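Local coordinates for protein SsRai1 (Scheffersomyces stipitis, PDB 5BTO) that hydrolyses NAD caps, m7G caps and 5' triphosphates from RNA ends with a divalent metal, and binds and stimulates the exoribonuclease RAT1, at residues A[225-230]-A[340-344]. Numbering follows the deposited sequence.
Sequences IGEAKM and YGAVI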
ATOM      1  N   ILE A 225     -14.450 -13.238  -2.908  1.00 16.53           N
ATOM      2  CA  ILE A 225     -14.061 -11.890  -3.275  1.00 16.90           C
ATOM      3  C   ILE A 225     -12.901 -12.067  -4.241  1.00 17.56           C
ATOM      4  O   ILE A 225     -12.012 -12.884  -3.999  1.00 17.43           O
ATOM      5  CB  ILE A 225     -13.665 -11.031  -2.048  1.00 21.82           C
ATOM      6  CG1 ILE A 225     -13.235  -9.638  -2.499  1.00 26.34           C
ATOM      7  CG2 ILE A 225     -12.552 -11.693  -1.227  1.00 22.45           C
ATOM      8  CD1 ILE A 225     -14.152  -8.555  -2.061  1.00 29.05           C
ATOM      9  N   GLY A 226     -12.936 -11.343  -5.351  1.00 17.80           N
ATOM     10  CA  GLY A 226     -11.974 -11.570  -6.417  1.00 18.78           C
ATOM     11  C   GLY A 226     -11.935 -13.039  -6.803  1.00 20.60           C
ATOM     12  O   GLY A 226     -12.975 -13.632  -7.110  1.00 24.05           O
ATOM     13  N   GLU A 227     -10.741 -13.628  -6.785  1.00 17.42           N
ATOM     14  CA  GLU A 227     -10.572 -15.040  -7.131  1.00 19.84           C
ATOM     15  C   GLU A 227     -10.677 -15.966  -5.924  1.00 18.03           C
ATOM     16  O   GLU A 227     -10.637 -17.193  -6.072  1.00 22.27           O
ATOM     17  CB  GLU A 227      -9.218 -15.260  -7.811  1.00 21.95           C
ATOM     18  CG  GLU A 227      -9.142 -14.629  -9.173  1.00 25.39           C
ATOM     19  CD  GLU A 227     -10.212 -15.174 -10.085  1.00 28.79           C
ATOM     20  OE1 GLU A 227     -10.095 -16.344 -10.500  1.00 31.30           O
ATOM     21  OE2 GLU A 227     -11.176 -14.443 -10.377  1.00 29.94           O
ATOM     22  N   ALA A 228     -10.802 -15.381  -4.735  1.00 15.77           N
ATOM     23  CA  ALA A 228     -10.819 -16.154  -3.494  1.00 15.23           C
ATOM     24  C   ALA A 228     -12.212 -16.698  -3.185  1.00 13.80           C
ATOM     25  O   ALA A 228     -13.195 -15.971  -3.274  1.00 17.09           O
ATOM     26  CB  ALA A 228     -10.339 -15.284  -2.327  1.00 16.36           C
ATOM     27  N   LYS A 229     -12.279 -17.970  -2.805  1.00 15.27           N
ATOM     28  CA  LYS A 229     -13.512 -18.576  -2.317  1.00 15.42           C
ATOM     29  C   LYS A 229     -13.438 -18.649  -0.795  1.00 15.12           C
ATOM     30  O   LYS A 229     -12.407 -19.016  -0.233  1.00 14.92           O
ATOM     31  CB  LYS A 229     -13.685 -19.982  -2.893  1.00 20.67           C
ATOM     32  CG  LYS A 229     -13.780 -20.035  -4.401  1.00 24.16           C
ATOM     33  CD  LYS A 229     -14.003 -21.473  -4.871  1.00 30.82           C
ATOM     34  CE  LYS A 229     -14.088 -21.571  -6.382  1.00 35.86           C
ATOM     35  NZ  LYS A 229     -12.786 -21.252  -7.023  1.00 38.15           N
ATOM     36  N   MET A 230     -14.519 -18.283  -0.117  1.00 14.59           N
ATOM     37  CA  MET A 230     -14.484 -18.197   1.338  1.00 14.15           C
ATOM     38  C   MET A 230     -15.722 -18.807   1.982  1.00 15.38           C
ATOM     39  O   MET A 230     -16.819 -18.735   1.433  1.00 16.49           O
ATOM     40  CB  MET A 230     -14.337 -16.726   1.778  1.00 14.38           C
ATOM     41  CG  MET A 230     -13.087 -16.080   1.180  1.00 18.49           C
ATOM     42  SD  MET A 230     -12.952 -14.313   1.507  1.00 22.35           S
ATOM     43  CE  MET A 230     -12.516 -14.326   3.238  1.00 18.23           C
ATOM     44  N   TYR A 340     -10.464  -4.359   1.002  1.00 13.20           N
ATOM     45  CA  TYR A 340     -10.689  -5.707   1.482  1.00 11.86           C
ATOM     46  C   TYR A 340     -10.209  -6.731   0.447  1.00 13.84           C
ATOM     47  O   TYR A 340      -9.577  -7.735   0.793  1.00 13.84           O
ATOM     48  CB  TYR A 340     -12.189  -5.873   1.767  1.00 11.95           C
ATOM     49  CG  TYR A 340     -12.598  -7.246   2.219  1.00 12.26           C
ATOM     50  CD1 TYR A 340     -12.129  -7.780   3.417  1.00 13.45           C
ATOM     51  CD2 TYR A 340     -13.494  -7.996   1.468  1.00 13.01           C
ATOM     52  CE1 TYR A 340     -12.526  -9.049   3.844  1.00 11.54           C
ATOM     53  CE2 TYR A 340     -13.894  -9.250   1.880  1.00 12.87           C
ATOM     54  CZ  TYR A 340     -13.406  -9.768   3.062  1.00 12.55           C
ATOM     55  OH  TYR A 340     -13.814 -11.011   3.480  1.00 13.47           O
ATOM     56  N   GLY A 341     -10.490  -6.465  -0.823  1.00 14.40           N
ATOM     57  CA  GLY A 341     -10.047  -7.350  -1.885  1.00 13.92           C
ATOM     58  C   GLY A 341      -8.526  -7.425  -1.917  1.00 14.28           C
ATOM     59  O   GLY A 341      -7.950  -8.488  -2.157  1.00 14.68           O
ATOM     60  N   ALA A 342      -7.872  -6.299  -1.662  1.00 14.27           N
ATOM     61  CA  ALA A 342      -6.405  -6.282  -1.659  1.00 14.03           C
ATOM     62  C   ALA A 342      -5.845  -7.137  -0.525  1.00 14.36           C
ATOM     63  O   ALA A 342      -4.859  -7.871  -0.703  1.00 15.49           O
ATOM     64  CB  ALA A 342      -5.868  -4.821  -1.555  1.00 14.49           C
ATOM     65  N   VAL A 343      -6.450  -7.016   0.653  1.00 13.83           N
ATOM     66  CA  VAL A 343      -6.001  -7.760   1.815  1.00 13.02           C
ATOM     67  C   VAL A 343      -6.140  -9.265   1.584  1.00 13.11           C
ATOM     68  O   VAL A 343      -5.201 -10.029   1.826  1.00 14.44           O
ATOM     69  CB  VAL A 343      -6.822  -7.402   3.069  1.00 13.71           C
ATOM     70  CG1 VAL A 343      -6.467  -8.348   4.221  1.00 15.89           C
ATOM     71  CG2 VAL A 343      -6.607  -5.948   3.445  1.00 15.73           C
ATOM     72  N   ILE A 344      -7.316  -9.690   1.126  1.00 13.32           N
ATOM     73  CA  ILE A 344      -7.550 -11.120   0.931  1.00 13.21           C
ATOM     74  C   ILE A 344      -6.595 -11.682  -0.138  1.00 12.90           C
ATOM     75  O   ILE A 344      -6.001 -12.751   0.038  1.00 14.21           O
ATOM     76  CB  ILE A 344      -9.005 -11.409   0.545  1.00 10.76           C
ATOM     77  CG1 ILE A 344      -9.957 -11.019   1.688  1.00 12.19           C
ATOM     78  CG2 ILE A 344      -9.190 -12.887   0.204  1.00 14.95           C
ATOM     79  CD1 ILE A 344      -9.681 -11.705   3.008  1.00 16.57           C
TER
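The Y340 ring takes I344 CG1 on one face, 3.8 Å above its plane and offset toward the rim, while I225 comes at the ring obliquely, its CD1 lying 3.6 Å from Y340 CD2. At the phenol end of the ring, the side chains of M230 and Y340 come from opposite directions, and M230 CE lies 3.6 Å from Y340 OH. All this joins a tight β-hairpin to helix 333-350 in the PD-(D/E)XK nuclease fold of the DXO/Dom3Z family. A type II' turn from I225 to A228 links antiparallel strands 216-225 and 228-235 of the large mixed sheet, with G226 taking the positive phi that glycine readily accepts. I225 and A228 close the turn with hydrogen bonds in both directions, I225 N to A228 O and A228 N to I225 O. Strand 228-230 and helix segment 340-344 run almost at right angles, 92° between directions, and no hydrogen bond crosses between the segments, so apolar side chains carry the contact. I225 splits its two branches: with CG1 anti to the backbone N (chi1 179°), CG1 and CD1 run along the helix past G341 CA to the tyrosine, and CG2 turns to I344. The bare CA of G341 receives I225 CG1 at 4.0 Å. Replacing I225 with an alanine would probably open a gap between Y340 and the turn and leave I344 CG2 with less to pack on. M118 of helix 115-123 touches both M230 and Y340, so that helix borders the same cluster; the same helix begins at the substrate-binding R115, whose side chain is about 8 Å from that of Y340. The two branches of I344 part here: CG2 lies 3.7 Å from A228 CB, while CD1 meets M230 CE tip to tip at 3.9 Å.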